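Local coordinates for scarecrow-like protein 3 (Arabidopsis thaliana, PDB 6KPB), which probably acts as a transcriptional regulator in plant development and binds zinc finger proteins of the IDD family, including JACKDAW, at residues 186-191 / 221-226; 169-174 / 178-183; 105-110 / 358-363. All coordinates share one frame; numbering follows the deposited sequence.

Interaction 1: 186-191 / 221-226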
# COMPACT_ATOMS: atom_id res chain seq x y z
N ALA A 186 -10.27 -10.57 38.19
CA ALA A 186 -11.53 -11.00 38.78
C ALA A 186 -11.44 -12.41 39.34
O ALA A 186 -11.96 -12.69 40.43
CB ALA A 186 -12.64 -10.90 37.73
N PHE A 187 -10.78 -13.32 38.61
CA PHE A 187 -10.53 -14.65 39.14
C PHE A 187 -9.72 -14.59 40.43
O PHE A 187 -9.98 -15.36 41.37
CB PHE A 187 -9.80 -15.50 38.10
CG PHE A 187 -10.71 -16.36 37.26
CD1 PHE A 187 -11.80 -16.99 37.82
CD2 PHE A 187 -10.46 -16.53 35.91
CE1 PHE A 187 -12.64 -17.78 37.05
CE2 PHE A 187 -11.29 -17.31 35.13
CZ PHE A 187 -12.38 -17.94 35.70
N ASN A 188 -8.75 -13.69 40.50
CA ASN A 188 -7.92 -13.58 41.70
C ASN A 188 -8.71 -13.02 42.87
O ASN A 188 -8.42 -13.35 44.03
CB ASN A 188 -6.70 -12.70 41.41
CG ASN A 188 -5.53 -13.02 42.32
OD1 ASN A 188 -5.71 -13.52 43.43
ND2 ASN A 188 -4.32 -12.75 41.85
N SER A 189 -9.71 -12.18 42.61
CA SER A 189 -10.48 -11.55 43.67
C SER A 189 -11.66 -12.38 44.14
O SER A 189 -12.26 -12.04 45.17
CB SER A 189 -10.98 -10.17 43.21
OG SER A 189 -9.90 -9.35 42.79
N ARG A 190 -12.02 -13.44 43.42
CA ARG A 190 -13.22 -14.18 43.77
C ARG A 190 -13.04 -14.87 45.13
O ARG A 190 -11.92 -15.26 45.49
CB ARG A 190 -13.57 -15.20 42.69
CG ARG A 190 -12.76 -16.49 42.69
CD ARG A 190 -13.40 -17.50 41.74
NE ARG A 190 -12.65 -18.74 41.63
CZ ARG A 190 -13.05 -19.79 40.92
NH1 ARG A 190 -12.31 -20.89 40.87
NH2 ARG A 190 -14.19 -19.74 40.25
N PRO A 191 -14.12 -15.01 45.91
CA PRO A 191 -13.97 -15.45 47.31
C PRO A 191 -13.23 -16.76 47.50
O PRO A 191 -12.50 -16.91 48.49
CB PRO A 191 -15.43 -15.56 47.78
CG PRO A 191 -16.16 -14.56 46.94
CD PRO A 191 -15.50 -14.60 45.59
N GLU A 221 1.86 -13.21 36.59
CA GLU A 221 2.99 -13.29 37.51
C GLU A 221 2.87 -12.26 38.63
O GLU A 221 3.24 -12.53 39.77
CB GLU A 221 4.30 -13.11 36.75
N LYS A 222 2.35 -11.07 38.31
CA LYS A 222 2.11 -10.07 39.35
C LYS A 222 0.93 -10.47 40.23
O LYS A 222 0.96 -10.25 41.44
CB LYS A 222 1.86 -8.70 38.71
CG LYS A 222 3.07 -8.08 38.04
CD LYS A 222 2.69 -6.82 37.29
CE LYS A 222 3.87 -6.24 36.54
NZ LYS A 222 3.45 -5.20 35.56
N LEU A 223 -0.10 -11.06 39.64
CA LEU A 223 -1.29 -11.48 40.38
C LEU A 223 -1.11 -12.80 41.11
O LEU A 223 -2.03 -13.21 41.83
CB LEU A 223 -2.49 -11.57 39.43
CG LEU A 223 -3.16 -10.25 39.08
CD1 LEU A 223 -4.26 -10.45 38.05
CD2 LEU A 223 -3.73 -9.61 40.34
N ASP A 224 0.04 -13.45 40.96
CA ASP A 224 0.32 -14.73 41.63
C ASP A 224 -0.76 -15.76 41.31
O ASP A 224 -1.30 -16.43 42.19
CB ASP A 224 0.49 -14.53 43.14
CG ASP A 224 1.19 -15.70 43.81
OD1 ASP A 224 2.33 -16.02 43.41
OD2 ASP A 224 0.59 -16.31 44.72
N ILE A 225 -1.09 -15.87 40.03
CA ILE A 225 -2.09 -16.80 39.53
C ILE A 225 -1.37 -17.89 38.73
O ILE A 225 -0.59 -17.56 37.83
CB ILE A 225 -3.14 -16.10 38.65
CG1 ILE A 225 -4.20 -15.40 39.52
CG2 ILE A 225 -3.79 -17.09 37.70
CD1 ILE A 225 -5.36 -14.83 38.73
N PRO A 226 -1.58 -19.17 39.04
CA PRO A 226 -1.05 -20.23 38.16
C PRO A 226 -1.72 -20.15 36.80
O PRO A 226 -2.93 -20.39 36.68
CB PRO A 226 -1.40 -21.52 38.91
CG PRO A 226 -2.57 -21.15 39.77
CD PRO A 226 -2.36 -19.71 40.16

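Interaction 2: 169-174 / 178-183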
# COMPACT_ATOMS: atom_id res chain seq x y z
N VAL A 169 -9.84 -21.42 28.95
CA VAL A 169 -10.57 -20.49 28.10
C VAL A 169 -9.96 -20.53 26.71
O VAL A 169 -8.73 -20.47 26.57
CB VAL A 169 -10.54 -19.06 28.68
CG1 VAL A 169 -11.25 -18.10 27.74
CG2 VAL A 169 -11.19 -19.03 30.06
N ILE A 170 -10.80 -20.62 25.69
CA ILE A 170 -10.37 -20.65 24.30
C ILE A 170 -10.80 -19.35 23.64
O ILE A 170 -12.00 -19.06 23.57
CB ILE A 170 -10.93 -21.87 23.56
CG1 ILE A 170 -10.48 -23.17 24.23
CG2 ILE A 170 -10.50 -21.85 22.10
CD1 ILE A 170 -11.01 -24.41 23.57
N ASP A 171 -9.83 -18.58 23.16
CA ASP A 171 -10.08 -17.31 22.49
C ASP A 171 -9.87 -17.52 21.00
O ASP A 171 -8.74 -17.73 20.54
CB ASP A 171 -9.15 -16.22 23.04
CG ASP A 171 -9.49 -14.83 22.52
OD1 ASP A 171 -10.33 -14.71 21.60
OD2 ASP A 171 -8.91 -13.85 23.03
N LEU A 172 -10.96 -17.46 20.23
CA LEU A 172 -10.89 -17.72 18.80
C LEU A 172 -10.30 -16.55 18.01
O LEU A 172 -9.88 -16.74 16.87
CB LEU A 172 -12.28 -18.06 18.25
CG LEU A 172 -12.97 -19.26 18.90
CD1 LEU A 172 -14.27 -19.59 18.20
CD2 LEU A 172 -12.04 -20.48 18.91
N ASP A 173 -10.27 -15.35 18.59
CA ASP A 173 -9.61 -14.19 17.98
C ASP A 173 -8.87 -13.46 19.10
O ASP A 173 -9.39 -12.52 19.70
CB ASP A 173 -10.61 -13.29 17.26
CG ASP A 173 -9.94 -12.08 16.62
OD1 ASP A 173 -9.71 -11.07 17.33
OD2 ASP A 173 -9.61 -12.15 15.42
N ALA A 174 -7.66 -13.92 19.38
CA ALA A 174 -6.86 -13.40 20.49
C ALA A 174 -6.03 -12.21 20.02
O ALA A 174 -4.81 -12.27 19.86
CB ALA A 174 -5.98 -14.51 21.07
N ALA A 178 -6.85 -6.99 26.61
CA ALA A 178 -7.67 -6.36 27.64
C ALA A 178 -8.85 -7.24 28.06
O ALA A 178 -9.36 -7.08 29.17
CB ALA A 178 -8.19 -5.01 27.14
N GLN A 179 -9.28 -8.16 27.19
CA GLN A 179 -10.40 -9.03 27.52
C GLN A 179 -10.06 -9.95 28.68
O GLN A 179 -10.88 -10.15 29.58
CB GLN A 179 -10.80 -9.84 26.29
CG GLN A 179 -11.89 -10.87 26.55
CD GLN A 179 -12.30 -11.61 25.29
OE1 GLN A 179 -11.53 -11.69 24.33
NE2 GLN A 179 -13.52 -12.13 25.28
N TRP A 180 -8.86 -10.52 28.69
CA TRP A 180 -8.48 -11.48 29.71
C TRP A 180 -7.69 -10.87 30.86
O TRP A 180 -7.58 -11.50 31.92
CB TRP A 180 -7.67 -12.63 29.09
CG TRP A 180 -8.28 -13.19 27.84
CD1 TRP A 180 -7.68 -13.32 26.62
CD2 TRP A 180 -9.62 -13.69 27.68
NE1 TRP A 180 -8.56 -13.87 25.72
CE2 TRP A 180 -9.76 -14.10 26.34
CE3 TRP A 180 -10.72 -13.82 28.54
CZ2 TRP A 180 -10.94 -14.64 25.84
CZ3 TRP A 180 -11.89 -14.36 28.04
CH2 TRP A 180 -11.99 -14.76 26.71
N LEU A 181 -7.14 -9.67 30.68
CA LEU A 181 -6.48 -9.00 31.80
C LEU A 181 -7.47 -8.71 32.93
O LEU A 181 -7.14 -8.88 34.11
CB LEU A 181 -5.82 -7.70 31.32
CG LEU A 181 -4.54 -7.84 30.49
CD1 LEU A 181 -4.15 -6.49 29.89
CD2 LEU A 181 -3.41 -8.40 31.33
N ALA A 182 -8.69 -8.29 32.58
CA ALA A 182 -9.71 -8.07 33.60
C ALA A 182 -10.16 -9.38 34.23
O ALA A 182 -10.34 -9.46 35.45
CB ALA A 182 -10.90 -7.33 32.99
N LEU A 183 -10.34 -10.43 33.41
CA LEU A 183 -10.76 -11.71 33.95
C LEU A 183 -9.72 -12.30 34.89
O LEU A 183 -10.06 -13.02 35.84
CB LEU A 183 -11.08 -12.69 32.82
CG LEU A 183 -11.74 -14.00 33.24
CD1 LEU A 183 -13.06 -13.72 33.92
CD2 LEU A 183 -11.93 -14.94 32.06

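Interaction 3: 105-110 / 358-363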
# COMPACT_ATOMS: atom_id res chain seq x y z
N ALA A 105 -17.16 0.02 -7.56
CA ALA A 105 -16.20 -0.01 -8.65
C ALA A 105 -15.35 -1.27 -8.61
O ALA A 105 -14.94 -1.78 -9.66
CB ALA A 105 -15.32 1.24 -8.61
N ASN A 106 -15.06 -1.78 -7.41
CA ASN A 106 -14.32 -3.03 -7.31
C ASN A 106 -15.14 -4.21 -7.83
O ASN A 106 -14.59 -5.13 -8.45
CB ASN A 106 -13.89 -3.27 -5.86
CG ASN A 106 -12.38 -3.41 -5.71
OD1 ASN A 106 -11.66 -2.41 -5.64
ND2 ASN A 106 -11.90 -4.64 -5.67
N ARG A 107 -16.45 -4.19 -7.58
CA ARG A 107 -17.30 -5.30 -8.02
C ARG A 107 -17.36 -5.40 -9.54
O ARG A 107 -17.19 -6.48 -10.11
CB ARG A 107 -18.70 -5.16 -7.43
CG ARG A 107 -19.62 -6.32 -7.77
CD ARG A 107 -21.00 -6.14 -7.17
NE ARG A 107 -21.83 -7.32 -7.39
CZ ARG A 107 -21.86 -8.37 -6.58
NH1 ARG A 107 -21.11 -8.39 -5.48
NH2 ARG A 107 -22.64 -9.41 -6.86
N ILE A 108 -17.60 -4.27 -10.21
CA ILE A 108 -17.64 -4.29 -11.67
C ILE A 108 -16.27 -4.56 -12.26
O ILE A 108 -16.17 -5.02 -13.40
CB ILE A 108 -18.21 -2.97 -12.23
CG1 ILE A 108 -17.21 -1.84 -12.05
CG2 ILE A 108 -19.50 -2.62 -11.54
CD1 ILE A 108 -17.84 -0.48 -12.18
N LEU A 109 -15.20 -4.26 -11.52
CA LEU A 109 -13.87 -4.65 -11.97
C LEU A 109 -13.72 -6.16 -12.00
O LEU A 109 -13.02 -6.70 -12.86
CB LEU A 109 -12.81 -4.02 -11.07
CG LEU A 109 -11.38 -4.02 -11.60
CD1 LEU A 109 -11.30 -3.26 -12.91
CD2 LEU A 109 -10.42 -3.43 -10.57
N LYS A 110 -14.39 -6.87 -11.08
CA LYS A 110 -14.34 -8.32 -11.08
C LYS A 110 -15.09 -8.94 -12.24
O LYS A 110 -14.92 -10.13 -12.52
CB LYS A 110 -14.89 -8.87 -9.76
CG LYS A 110 -14.02 -8.59 -8.55
CD LYS A 110 -14.51 -9.38 -7.34
CE LYS A 110 -13.53 -9.29 -6.18
NZ LYS A 110 -13.86 -10.27 -5.11
N SER A 358 -29.48 -12.07 -0.45
CA SER A 358 -29.17 -12.82 -1.66
C SER A 358 -28.63 -11.90 -2.76
O SER A 358 -27.62 -12.22 -3.40
CB SER A 358 -30.43 -13.55 -2.14
OG SER A 358 -31.50 -12.65 -2.35
N THR A 359 -29.26 -10.76 -2.98
CA THR A 359 -28.90 -9.88 -4.08
C THR A 359 -28.03 -8.72 -3.61
O THR A 359 -27.95 -8.41 -2.42
CB THR A 359 -30.15 -9.34 -4.78
OG1 THR A 359 -30.77 -8.34 -3.96
CG2 THR A 359 -31.15 -10.46 -5.04
N LEU A 360 -27.39 -8.07 -4.58
CA LEU A 360 -26.55 -6.91 -4.29
C LEU A 360 -27.39 -5.78 -3.70
O LEU A 360 -26.98 -5.14 -2.72
CB LEU A 360 -25.84 -6.45 -5.56
CG LEU A 360 -24.62 -5.53 -5.49
CD1 LEU A 360 -24.99 -4.08 -5.22
CD2 LEU A 360 -23.64 -6.04 -4.45
N MET A 361 -28.56 -5.52 -4.28
CA MET A 361 -29.39 -4.41 -3.82
C MET A 361 -29.86 -4.62 -2.39
O MET A 361 -29.97 -3.66 -1.62
CB MET A 361 -30.58 -4.22 -4.76
CG MET A 361 -31.37 -2.95 -4.51
SD MET A 361 -30.36 -1.47 -4.74
CE MET A 361 -29.84 -1.68 -6.44
N GLU A 362 -30.14 -5.87 -2.02
CA GLU A 362 -30.51 -6.19 -0.65
C GLU A 362 -29.41 -5.77 0.32
O GLU A 362 -29.64 -4.98 1.25
CB GLU A 362 -30.79 -7.68 -0.51
CG GLU A 362 -32.13 -8.14 -1.06
CD GLU A 362 -32.27 -9.65 -1.03
OE1 GLU A 362 -31.23 -10.34 -1.14
OE2 GLU A 362 -33.41 -10.15 -0.90
N ARG A 363 -28.20 -6.28 0.11
CA ARG A 363 -27.09 -5.99 1.02
C ARG A 363 -26.71 -4.52 0.99
O ARG A 363 -26.31 -3.96 2.01
CB ARG A 363 -25.89 -6.86 0.67
CG ARG A 363 -26.22 -8.34 0.57
CD ARG A 363 -24.98 -9.21 0.63
NE ARG A 363 -24.05 -8.93 -0.46
CZ ARG A 363 -24.17 -9.41 -1.69
NH1 ARG A 363 -25.19 -10.20 -2.00
NH2 ARG A 363 -23.27 -9.11 -2.61

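Interaction 1: 186-191 / 221-226
N188, near the end of helix 178-189, reaches across to L223 and I225, where helix 206-223 gives way to the chain leading into the next strand. With CG anti to the backbone nitrogen (chi1 -154°), the amide lies out toward the other segment and its ND2 donates to L223 O. The modelled N188 ND2 to L223 O distance of 2.3 Å is too short for an ordinary hydrogen bond, and the bend at the hydrogen is marked, so the exact length is doubtful. Apolar atoms lie beside the NH2 end of this amide: L223 CB is 3.3 Å from N188 ND2, and I225 runs past in the opposite direction, its CD1 3.7 Å from N188 CB. D224, with phi 55°, is where the chain leaves helical geometry, and I225 follows with its side chain toward N188. Farther out, I225 rests on P194 and L184, L223 on L184 and Q185, and P226 pairs through its backbone with L197 of strand 196-203. The modelled bond would give the L223 carbonyl a side-chain N-H just before the turn at D224, but its strength cannot be judged from so short a distance; the packing of I225 along CB and the amide is the more secure part.

Interaction 2: 169-174 / 178-183
V169 begins the contact on strand 166-171, laying its CG1 methyl over one face of the W180 indole. The CG1 sits 3.9 Å from the centroid of the six-membered ring, a CH-pi contact displaced toward the rim, with W180 CH2 its closest atom. The side chain of I170 points the other way, and the strand's backbone bonds tie it into the sheet on both flanks, to strands 196-203 and 251-257. D171 comes next, facing the helix again. Its CG is anti to the backbone nitrogen (chi1 -172°), which places the carboxylate at the indole edge, the two planes nearly perpendicular. W180 NE1 donates to D171 OD2 at 2.7 Å, meeting the oxygen from above the carboxylate plane along a bent path. The other oxygen, D171 OD1, accepts from D173 N at 3.1 Å in an Asx turn, so the two oxygens hold the indole and the chain just beyond the strand. On the ring face opposite V169 lies CG of Q179, 3.6 Å above the plane; the amide of Q179 is anchored through NE2 to S255 OG. Residues 169-171 and 178-183 run nearly antiparallel, at 162°, as expected in a beta-alpha-beta crossover. Strand 166-171, helix 178-189 and strand 196-203 form that unit, and the VHIID sequence, which includes V169, I170 and D171, occupies the strand of this Rossmann-like GRAS core.

Interaction 3: 105-110 / 358-363
L360 meets R107 in the first turn of helix 360-381, a helix opened by a capping box between T359 and E362. Just ahead of it, S358 gives its OG to E362 OE1 at 2.6 Å. T359 is the N-cap residue: its backbone N donates to the same E362 OE1 at 2.7 Å, and its OG1 accepts from E362 N at 3.2 Å. Both donors reach the glutamate oxygen from one face of the carboxylate, which pins the start of the helix. L360 then points at helix 92-109 and slides alongside the oncoming arginine. R107 stays extended from CG to NE and turns at its last torsion (chi4 88°), so that L360 CD2 lies over one guanidinium face, 3.6 Å from R107 CZ, while L360 CG packs on the arginine's CD and NE. A105, I108 and L109, from the same helical stretch as R107, pack on L115 and L119 of the second subunit, so the contact sits beside the dimer interface. One turn on, R363 bends at chi3 and crosses R107 at about a right angle. Backbone carbonyls hold both arginines, I405 O taking R107 NH1, I404 O taking R363 NE and G357 O taking R363 NH1. E408, salt-bridged to R363 NH2 and in a long, weak ion pair with R107 NH2, probably offsets the charge where R107 NH1 comes to the edge of the R363 guanidinium, 3.7 Å from R363 NH2.

Interactions 1 and 2 use the two ends of helix 178-189, with centres about 15 Å apart. Interaction 2 lies wholly buried between that helix and the sheet, and pairs an aromatic ring with a carboxylate and aliphatic carbons. Interaction 1, partly buried and far from the centre of the chain, joins the helix to the end of 206-223 and the chain after it through an amide packed on leucine and isoleucine, with a doubtfully short amide-to-carbonyl bond. Interaction 3 belongs to the helical part on the opposite side of the chain's centre, its own centre about 50 Å from that of interaction 1 and about 36 Å from that of interaction 2. It is also partly buried, and relies on guanidinium packing without a hydrogen bond directly between its segments.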